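Local coordinates for protein YlmD (Geobacillus stearothermophilus, PDB 6T1B) that catalyses the phosphorolysis of adenosine, inosine and S-methyl-5'-thioadenosine to the free base and a ribose 1-phosphate, and also deaminates adenosine, at residues Leu67-His81 and Ala115-Val127. Numbering follows the deposited sequence.
Sequences LAFPLERWVCCEQVH and AGVLLALCFADCV. With NOS (inosine), chain B.
Backbone bonds join W74-V75 in parallel to the strand 118-123: L118 N donates to R73 O, V75 N to L118 O and A120 N to V75 O, placing the short strand at the edge of a mixed sheet. Past C76 the chains part, and a water fills in, accepting from C77 N and lying 2.8 Å from both A120 O and Q79 OE1. The amide of Q79 then takes over the pairing. Its OE1 receives C122 N on an in-plane lone pair (2.9 Å, 169°), while NE2 donates a hydrogen bond to C122 O at 2.8 Å, which it meets on a lone pair in the carbonyl plane. A primary amide offers an acceptor and a donor side by side, matching the N-H and C=O of one residue, and the glutamine chain, extended beyond CG (chi2 -178°), is long enough to bring it to C122.

Apolar packing centres on L118, which serves two rings with different atoms. CD2 sits over one face of the W74 indole, 3.6 Å from the centroid of its five-membered ring, and L71 CD1 covers the opposite face; CB lies over a face of F69. The indole is steadied in its plane by NE1 bonding to F69 O (3.0 Å).

Farther on, H81 NE2 and C126 SG, 3.7 Å apart, bind the catalytic zinc together with H143. Inosine O5' bonds to C122 O, the carbonyl that Q79 also grips. A leucine in place of Q79 would probably leave C122 N and O without these mates and set the pocket wall free to shift. Amide pairing thus ties backbone geometry directly to the nucleoside site.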
# COMPACT_ATOMS: atom_id res chain seq x y z
N LEU A 67 16.60 1.05 6.92
CA LEU A 67 15.71 1.96 7.62
C LEU A 67 16.10 2.17 9.08
O LEU A 67 15.50 3.02 9.74
CB LEU A 67 14.29 1.41 7.60
CG LEU A 67 13.61 1.19 6.24
CD1 LEU A 67 12.21 0.68 6.44
CD2 LEU A 67 13.62 2.49 5.43
N ALA A 68 17.04 1.41 9.60
CA ALA A 68 17.31 1.38 11.03
C ALA A 68 16.02 1.19 11.81
O ALA A 68 15.72 1.92 12.76
CB ALA A 68 18.04 2.66 11.46
N PHE A 69 15.24 0.18 11.40
CA PHE A 69 13.92 -0.09 11.96
C PHE A 69 13.81 -1.61 12.03
O PHE A 69 13.42 -2.27 11.06
CB PHE A 69 12.81 0.53 11.11
CG PHE A 69 11.63 1.02 11.90
CD1 PHE A 69 11.21 2.34 11.82
CD2 PHE A 69 10.95 0.16 12.74
CE1 PHE A 69 10.12 2.79 12.57
CE2 PHE A 69 9.86 0.60 13.49
CZ PHE A 69 9.44 1.90 13.38
N PRO A 70 14.21 -2.20 13.16
CA PRO A 70 14.35 -3.66 13.24
C PRO A 70 13.12 -4.45 12.83
O PRO A 70 11.98 -4.05 13.09
CB PRO A 70 14.69 -3.90 14.71
CG PRO A 70 15.45 -2.65 15.10
CD PRO A 70 14.74 -1.54 14.37
N LEU A 71 13.37 -5.59 12.20
CA LEU A 71 12.32 -6.48 11.73
C LEU A 71 11.40 -6.91 12.86
O LEU A 71 10.20 -7.10 12.63
CB LEU A 71 12.98 -7.69 11.06
CG LEU A 71 12.03 -8.70 10.42
CD1 LEU A 71 11.04 -8.12 9.45
CD2 LEU A 71 12.87 -9.77 9.70
N GLU A 72 11.94 -7.04 14.08
CA GLU A 72 11.13 -7.41 15.24
C GLU A 72 10.04 -6.38 15.56
O GLU A 72 9.15 -6.66 16.37
CB GLU A 72 12.05 -7.54 16.46
CG GLU A 72 13.01 -8.73 16.41
CD GLU A 72 14.13 -8.56 15.40
OE1 GLU A 72 14.52 -7.41 15.10
OE2 GLU A 72 14.64 -9.58 14.90
N ARG A 73 10.12 -5.18 14.98
CA ARG A 73 9.15 -4.13 15.25
C ARG A 73 8.13 -3.94 14.13
O ARG A 73 7.32 -3.01 14.19
CB ARG A 73 9.88 -2.81 15.55
CG ARG A 73 10.64 -2.85 16.86
CD ARG A 73 11.50 -1.63 17.06
NE ARG A 73 12.59 -1.91 17.99
CZ ARG A 73 13.57 -1.06 18.27
NH1 ARG A 73 13.60 0.13 17.68
NH2 ARG A 73 14.52 -1.40 19.13
N TRP A 74 8.13 -4.81 13.12
CA TRP A 74 7.19 -4.67 12.03
C TRP A 74 5.89 -5.40 12.37
O TRP A 74 5.89 -6.37 13.14
CB TRP A 74 7.72 -5.29 10.74
CG TRP A 74 9.00 -4.75 10.21
CD1 TRP A 74 9.90 -3.91 10.81
CD2 TRP A 74 9.52 -5.07 8.93
NE1 TRP A 74 10.97 -3.68 9.95
CE2 TRP A 74 10.75 -4.39 8.79
CE3 TRP A 74 9.06 -5.85 7.86
CZ2 TRP A 74 11.52 -4.50 7.63
CZ3 TRP A 74 9.85 -5.97 6.74
CH2 TRP A 74 11.05 -5.29 6.63
N VAL A 75 4.78 -4.96 11.75
CA VAL A 75 3.50 -5.66 11.83
C VAL A 75 2.97 -5.83 10.42
O VAL A 75 2.88 -4.85 9.67
CB VAL A 75 2.47 -4.89 12.67
CG1 VAL A 75 1.19 -5.70 12.77
CG2 VAL A 75 3.01 -4.58 14.05
N CYS A 76 2.63 -7.07 10.06
CA CYS A 76 2.12 -7.44 8.76
C CYS A 76 0.72 -8.03 8.92
O CYS A 76 0.32 -8.47 10.01
CB CYS A 76 3.04 -8.49 8.12
SG CYS A 76 4.74 -7.89 7.83
N CYS A 77 0.01 -8.09 7.80
CA CYS A 77 -1.33 -8.68 7.78
C CYS A 77 -1.48 -9.64 6.61
O CYS A 77 -0.66 -9.69 5.69
CB CYS A 77 -2.41 -7.60 7.76
SG CYS A 77 -2.41 -6.48 6.36
N GLU A 78 -2.54 -10.43 6.68
CA GLU A 78 -2.72 -11.53 5.74
C GLU A 78 -2.96 -11.04 4.33
O GLU A 78 -2.57 -11.71 3.37
CB GLU A 78 -3.90 -12.39 6.17
CG GLU A 78 -4.06 -13.63 5.36
CD GLU A 78 -5.22 -14.50 5.84
OE1 GLU A 78 -5.41 -15.60 5.21
OE2 GLU A 78 -5.93 -14.16 6.81
N GLN A 79 -3.64 -9.90 4.16
CA GLN A 79 -3.94 -9.31 2.85
C GLN A 79 -4.80 -10.25 1.99
O GLN A 79 -4.36 -10.81 0.99
CB GLN A 79 -2.68 -8.85 2.13
CG GLN A 79 -1.94 -7.77 2.89
CD GLN A 79 -0.70 -7.24 2.19
OE1 GLN A 79 0.38 -7.18 2.77
NE2 GLN A 79 -0.86 -6.78 0.95
N VAL A 80 -6.07 -10.35 2.39
CA VAL A 80 -7.01 -11.25 1.76
C VAL A 80 -7.82 -10.62 0.64
O VAL A 80 -8.76 -11.24 0.13
CB VAL A 80 -7.95 -11.91 2.79
CG1 VAL A 80 -7.12 -12.70 3.79
CG2 VAL A 80 -8.84 -10.87 3.48
N HIS A 81 -7.45 -9.40 0.23
CA HIS A 81 -8.18 -8.65 -0.80
C HIS A 81 -9.60 -8.32 -0.40
O HIS A 81 -10.52 -8.27 -1.22
CB HIS A 81 -8.14 -9.36 -2.16
CG HIS A 81 -6.85 -9.16 -2.88
ND1 HIS A 81 -5.76 -9.98 -2.69
CD2 HIS A 81 -6.46 -8.20 -3.76
CE1 HIS A 81 -4.76 -9.56 -3.44
NE2 HIS A 81 -5.16 -8.48 -4.09
N ALA A 115 4.47 5.02 18.34
CA ALA A 115 5.77 4.97 17.68
C ALA A 115 6.42 3.61 17.89
O ALA A 115 6.03 2.82 18.76
CB ALA A 115 6.69 6.07 18.21
N GLY A 116 7.44 3.33 17.08
CA GLY A 116 8.15 2.07 17.23
C GLY A 116 7.49 0.88 16.59
O GLY A 116 7.88 -0.26 16.85
N VAL A 117 6.52 1.10 15.70
CA VAL A 117 5.74 0.04 15.08
C VAL A 117 5.74 0.32 13.58
O VAL A 117 5.19 1.33 13.14
CB VAL A 117 4.29 0.04 15.62
CG1 VAL A 117 3.46 -0.99 14.90
CG2 VAL A 117 4.31 -0.20 17.11
N LEU A 118 6.34 -0.56 12.79
CA LEU A 118 6.41 -0.38 11.35
C LEU A 118 5.31 -1.19 10.69
O LEU A 118 5.39 -2.42 10.65
CB LEU A 118 7.78 -0.76 10.79
CG LEU A 118 8.00 -0.26 9.36
CD1 LEU A 118 8.24 1.24 9.30
CD2 LEU A 118 9.13 -1.03 8.66
N LEU A 119 4.30 -0.53 10.14
CA LEU A 119 3.28 -1.22 9.37
C LEU A 119 3.90 -1.61 8.05
O LEU A 119 4.56 -0.78 7.40
CB LEU A 119 2.08 -0.30 9.14
CG LEU A 119 1.54 0.35 10.42
CD1 LEU A 119 0.36 1.24 10.04
CD2 LEU A 119 1.15 -0.63 11.46
N ALA A 120 3.68 -2.84 7.60
CA ALA A 120 4.41 -3.37 6.46
C ALA A 120 3.47 -4.27 5.65
O ALA A 120 3.06 -5.33 6.13
CB ALA A 120 5.64 -4.14 6.96
N LEU A 121 3.16 -3.84 4.41
CA LEU A 121 2.26 -4.56 3.52
C LEU A 121 2.94 -4.78 2.16
O LEU A 121 3.77 -3.96 1.74
CB LEU A 121 0.93 -3.80 3.34
CG LEU A 121 -0.11 -3.98 4.45
CD1 LEU A 121 0.16 -3.31 5.79
CD2 LEU A 121 -1.48 -3.54 3.92
N CYS A 122 2.57 -5.87 1.50
CA CYS A 122 3.20 -6.28 0.26
C CYS A 122 2.38 -5.89 -0.96
O CYS A 122 1.14 -5.97 -0.91
CB CYS A 122 3.36 -7.80 0.26
SG CYS A 122 4.67 -8.41 1.33
N PHE A 123 3.08 -5.54 -2.05
CA PHE A 123 2.44 -5.00 -3.24
C PHE A 123 3.18 -5.43 -4.50
O PHE A 123 4.41 -5.49 -4.52
CB PHE A 123 2.45 -3.47 -3.20
CG PHE A 123 1.55 -2.93 -2.18
CD1 PHE A 123 0.22 -2.71 -2.48
CD2 PHE A 123 1.98 -2.75 -0.88
CE1 PHE A 123 -0.66 -2.27 -1.51
CE2 PHE A 123 1.09 -2.31 0.09
CZ PHE A 123 -0.23 -2.08 -0.22
N ALA A 124 2.43 -5.64 -5.59
CA ALA A 124 2.99 -5.78 -6.93
C ALA A 124 1.93 -5.49 -7.99
O ALA A 124 1.67 -6.31 -8.87
CB ALA A 124 3.61 -7.16 -7.13
N ASP A 125 1.30 -4.33 -7.86
CA ASP A 125 0.34 -3.75 -8.80
C ASP A 125 -0.79 -3.06 -8.01
O ASP A 125 -1.29 -2.02 -8.43
CB ASP A 125 -0.33 -4.74 -9.75
CG ASP A 125 0.51 -5.11 -10.96
OD1 ASP A 125 0.10 -6.08 -11.60
OD2 ASP A 125 1.53 -4.44 -11.30
N CYS A 126 -1.22 -3.63 -6.89
CA CYS A 126 -2.36 -3.08 -6.15
C CYS A 126 -1.95 -1.76 -5.53
O CYS A 126 -0.78 -1.46 -5.36
CB CYS A 126 -2.83 -4.08 -5.11
SG CYS A 126 -3.55 -5.59 -5.83
N VAL A 127 -2.95 -0.96 -5.17
CA VAL A 127 -2.68 0.39 -4.70
C VAL A 127 -2.27 0.42 -3.24
O VAL A 127 -3.03 -0.01 -2.36
CB VAL A 127 -3.90 1.31 -4.91
CG1 VAL A 127 -3.56 2.72 -4.48
CG2 VAL A 127 -4.35 1.26 -6.35
N9 NOS B . 1.33 -12.17 -0.72
C4 NOS B . 1.49 -11.58 0.48
N3 NOS B . 0.65 -10.68 1.30
C2 NOS B . 1.12 -10.25 2.59
N1 NOS B . 2.39 -10.68 3.10
C6 NOS B . 3.24 -11.54 2.36
O6 NOS B . 4.30 -11.85 2.84
C5 NOS B . 2.71 -11.98 0.98
N7 NOS B . 3.27 -12.73 0.08
C8 NOS B . 2.44 -12.87 -0.95
C5' NOS B . -0.66 -8.53 -1.85
O5' NOS B . -0.54 -7.61 -2.93
C4' NOS B . -0.86 -9.93 -2.35
O4' NOS B . 0.37 -10.66 -2.17
C1' NOS B . 0.13 -11.89 -1.53
C2' NOS B . -1.19 -11.73 -0.77
O2' NOS B . -1.85 -12.99 -0.65
C3' NOS B . -1.96 -10.74 -1.65
O3' NOS B . -2.71 -11.46 -2.65
O HOH W 1 1.41 -7.42 5.40